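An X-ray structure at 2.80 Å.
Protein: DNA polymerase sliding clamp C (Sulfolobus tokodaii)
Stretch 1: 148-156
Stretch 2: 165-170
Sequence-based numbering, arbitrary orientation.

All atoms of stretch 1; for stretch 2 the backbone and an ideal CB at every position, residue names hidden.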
# COMPACT_ATOMS: atom_id res chain seq x y z
N ASP C 148 -0.24 -18.83 6.82
CA ASP C 148 -0.43 -17.98 5.65
C ASP C 148 -0.48 -18.82 4.38
O ASP C 148 -1.31 -18.58 3.50
CB ASP C 148 0.69 -16.94 5.55
CG ASP C 148 0.50 -15.79 6.52
OD1 ASP C 148 -0.62 -15.63 7.06
OD2 ASP C 148 1.48 -15.04 6.75
N ILE C 149 0.40 -19.81 4.29
CA ILE C 149 0.40 -20.73 3.15
C ILE C 149 -0.95 -21.43 3.04
O ILE C 149 -1.53 -21.51 1.97
CB ILE C 149 1.51 -21.79 3.27
CG1 ILE C 149 2.89 -21.13 3.19
CG2 ILE C 149 1.37 -22.85 2.19
CD1 ILE C 149 4.04 -22.11 3.29
N GLY C 150 -1.44 -21.92 4.18
CA GLY C 150 -2.72 -22.59 4.23
C GLY C 150 -2.60 -24.07 3.97
O GLY C 150 -1.57 -24.55 3.51
N GLY C 151 -3.67 -24.80 4.27
CA GLY C 151 -3.68 -26.24 4.07
C GLY C 151 -4.53 -26.94 5.11
O GLY C 151 -4.99 -26.33 6.08
N ASP C 152 -4.75 -28.24 4.91
CA ASP C 152 -5.57 -29.03 5.81
C ASP C 152 -4.71 -29.75 6.84
O ASP C 152 -5.20 -30.13 7.91
CB ASP C 152 -6.40 -30.04 5.02
CG ASP C 152 -7.33 -29.38 4.02
OD1 ASP C 152 -7.74 -28.22 4.26
OD2 ASP C 152 -7.67 -30.02 3.01
N SER C 153 -3.44 -29.94 6.53
CA SER C 153 -2.55 -30.71 7.39
C SER C 153 -1.09 -30.28 7.25
O SER C 153 -0.70 -29.66 6.26
CB SER C 153 -2.68 -32.20 7.07
OG SER C 153 -2.34 -32.46 5.72
N ILE C 154 -0.28 -30.62 8.25
CA ILE C 154 1.15 -30.35 8.22
C ILE C 154 1.93 -31.64 8.42
O ILE C 154 1.86 -32.24 9.49
CB ILE C 154 1.56 -29.36 9.32
CG1 ILE C 154 0.80 -28.04 9.18
CG2 ILE C 154 3.07 -29.12 9.27
CD1 ILE C 154 1.17 -27.02 10.23
N THR C 155 2.66 -32.06 7.40
CA THR C 155 3.50 -33.25 7.52
C THR C 155 4.79 -32.93 8.26
O THR C 155 5.59 -32.11 7.80
CB THR C 155 3.85 -33.85 6.15
OG1 THR C 155 2.69 -34.46 5.58
CG2 THR C 155 4.94 -34.90 6.30
N PHE C 156 4.98 -33.57 9.41
CA PHE C 156 6.23 -33.48 10.15
C PHE C 156 7.12 -34.65 9.76
O PHE C 156 6.78 -35.80 10.03
CB PHE C 156 5.98 -33.50 11.66
CG PHE C 156 5.51 -32.19 12.22
CD1 PHE C 156 4.27 -31.68 11.90
CD2 PHE C 156 6.32 -31.47 13.09
CE1 PHE C 156 3.84 -30.48 12.42
CE2 PHE C 156 5.89 -30.27 13.62
CZ PHE C 156 4.65 -29.77 13.29
N UNK C 165 8.84 -29.46 7.64
CA UNK C 165 7.42 -29.17 7.80
C UNK C 165 6.77 -28.88 6.46
O UNK C 165 7.10 -27.90 5.80
CB UNK C 165 7.22 -27.99 8.75
N UNK C 166 5.85 -29.75 6.05
CA UNK C 166 5.18 -29.59 4.77
C UNK C 166 3.72 -29.20 4.95
O UNK C 166 2.89 -30.01 5.36
CB UNK C 166 5.28 -30.88 3.95
N UNK C 167 3.41 -27.94 4.63
CA UNK C 167 2.03 -27.47 4.65
C UNK C 167 1.25 -28.10 3.51
O UNK C 167 1.30 -27.62 2.37
CB UNK C 167 1.97 -25.94 4.56
N UNK C 168 0.54 -29.18 3.80
CA UNK C 168 -0.17 -29.94 2.78
C UNK C 168 -1.49 -29.31 2.37
O UNK C 168 -2.51 -29.46 3.05
CB UNK C 168 -0.42 -31.36 3.28
N UNK C 169 -1.48 -28.62 1.24
CA UNK C 169 -2.69 -28.06 0.67
C UNK C 169 -3.45 -29.17 -0.06
O UNK C 169 -3.31 -30.35 0.27
CB UNK C 169 -2.37 -26.90 -0.27
N UNK C 170 -4.24 -28.80 -1.05
CA UNK C 170 -4.96 -29.78 -1.85
C UNK C 170 -4.22 -30.04 -3.16
O UNK C 170 -4.07 -29.14 -3.99
CB UNK C 170 -6.39 -29.30 -2.13

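Strand 153-156 and strand 165-168 run antiparallel, their N-to-C directions 155° apart. Side chains alternate between two faces: Ile154 and Phe156 mark one, Ser153 and Thr155 the other.

Position 165 pairs with Phe156 as a non-hydrogen-bonded pair. Its CB lies on the Ile154 and Phe156 face, 4.3 Å from Ile154 CG2. The neighbours are apolar, so Leu, Ile, Val or Met would suit. The residue is Leu165. Its CD2 sits over one face of the Phe156 ring, 3.6 Å from the centroid, a CH-pi contact. Its CB packs on Ile154 CG2. Its CA also points a hydrogen at Thr155 O, with CA and O 3.5 Å apart.

Position 166 pairs with Thr155, and here the backbones bond in both directions. Thr155 N donates to O of 166 at 2.9 Å, and N of 166 donates to Thr155 O at 2.9 Å. The CB is on the Ser153 and Thr155 face, 4.0 Å from Thr155 CB. Ser, Thr, Val or a longer polar residue would suit. It is Ser166, whose OG is hydrogen-bonded elsewhere in the structure.

Position 167 returns to the Ile154 face as a non-hydrogen-bonded pair with Ile154. Its CB is 3.9 Å from both Ile149 CG2 and Gly150 O. The helix end and the turn after it therefore lie close over this position, which favours a small residue such as Ala, Ser or Gly. It is Ala167, and its CB touches Ile149 CG2 at 4.0 Å.

Position 168 forms a hydrogen-bonded pair with Ser153. Its N donates to Ser153 O at 2.8 Å, and its O accepts from Asp152 N at 3.2 Å. That same O leaves little room at Gly151: a CB there would come within 2.9 Å of it. The CB of 168 is on the face with two hydroxyls, 3.3 Å from Ser153 OG and 5.0 Å from Thr155 OG1. A polar side chain of medium length fits: Asn, Asp, Ser or Thr, perhaps Gln. It is Asn168. Its ND2 donates to Thr155 OG1 at 2.7 Å and, weakly, to Ser153 OG at 3.3 Å, so the amide bridges the two hydroxyls.

Position 169 has left the strand. Its CB points away from stretch 1, 4.5 Å from Gly150 O, so many residues are possible, small polar ones among them. It is Ser169, with OG 3.5 Å from Gly150 O.

Position 170 points sideways and makes no contact. Stretch 1 imposes little choice, though the acidic Asp152 is the nearest side chain. It is Asp170, poorly ordered.

Stretch 2 165-170: LSANSD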
# COMPACT_ATOMS: atom_id res chain seq x y z
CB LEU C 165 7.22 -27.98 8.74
CG LEU C 165 7.95 -28.04 10.08
CD1 LEU C 165 7.54 -26.87 10.96
CD2 LEU C 165 7.66 -29.36 10.78
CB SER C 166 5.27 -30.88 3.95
OG SER C 166 6.62 -31.22 3.69
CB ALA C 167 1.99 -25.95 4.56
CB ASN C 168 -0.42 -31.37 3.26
CG ASN C 168 0.86 -32.06 3.67
OD1 ASN C 168 1.82 -32.13 2.90
ND2 ASN C 168 0.88 -32.59 4.89
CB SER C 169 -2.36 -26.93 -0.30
OG SER C 169 -1.47 -26.00 0.30
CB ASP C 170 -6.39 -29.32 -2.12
CG ASP C 170 -7.27 -30.43 -2.66
OD1 ASP C 170 -6.80 -31.59 -2.68
OD2 ASP C 170 -8.42 -30.14 -3.05
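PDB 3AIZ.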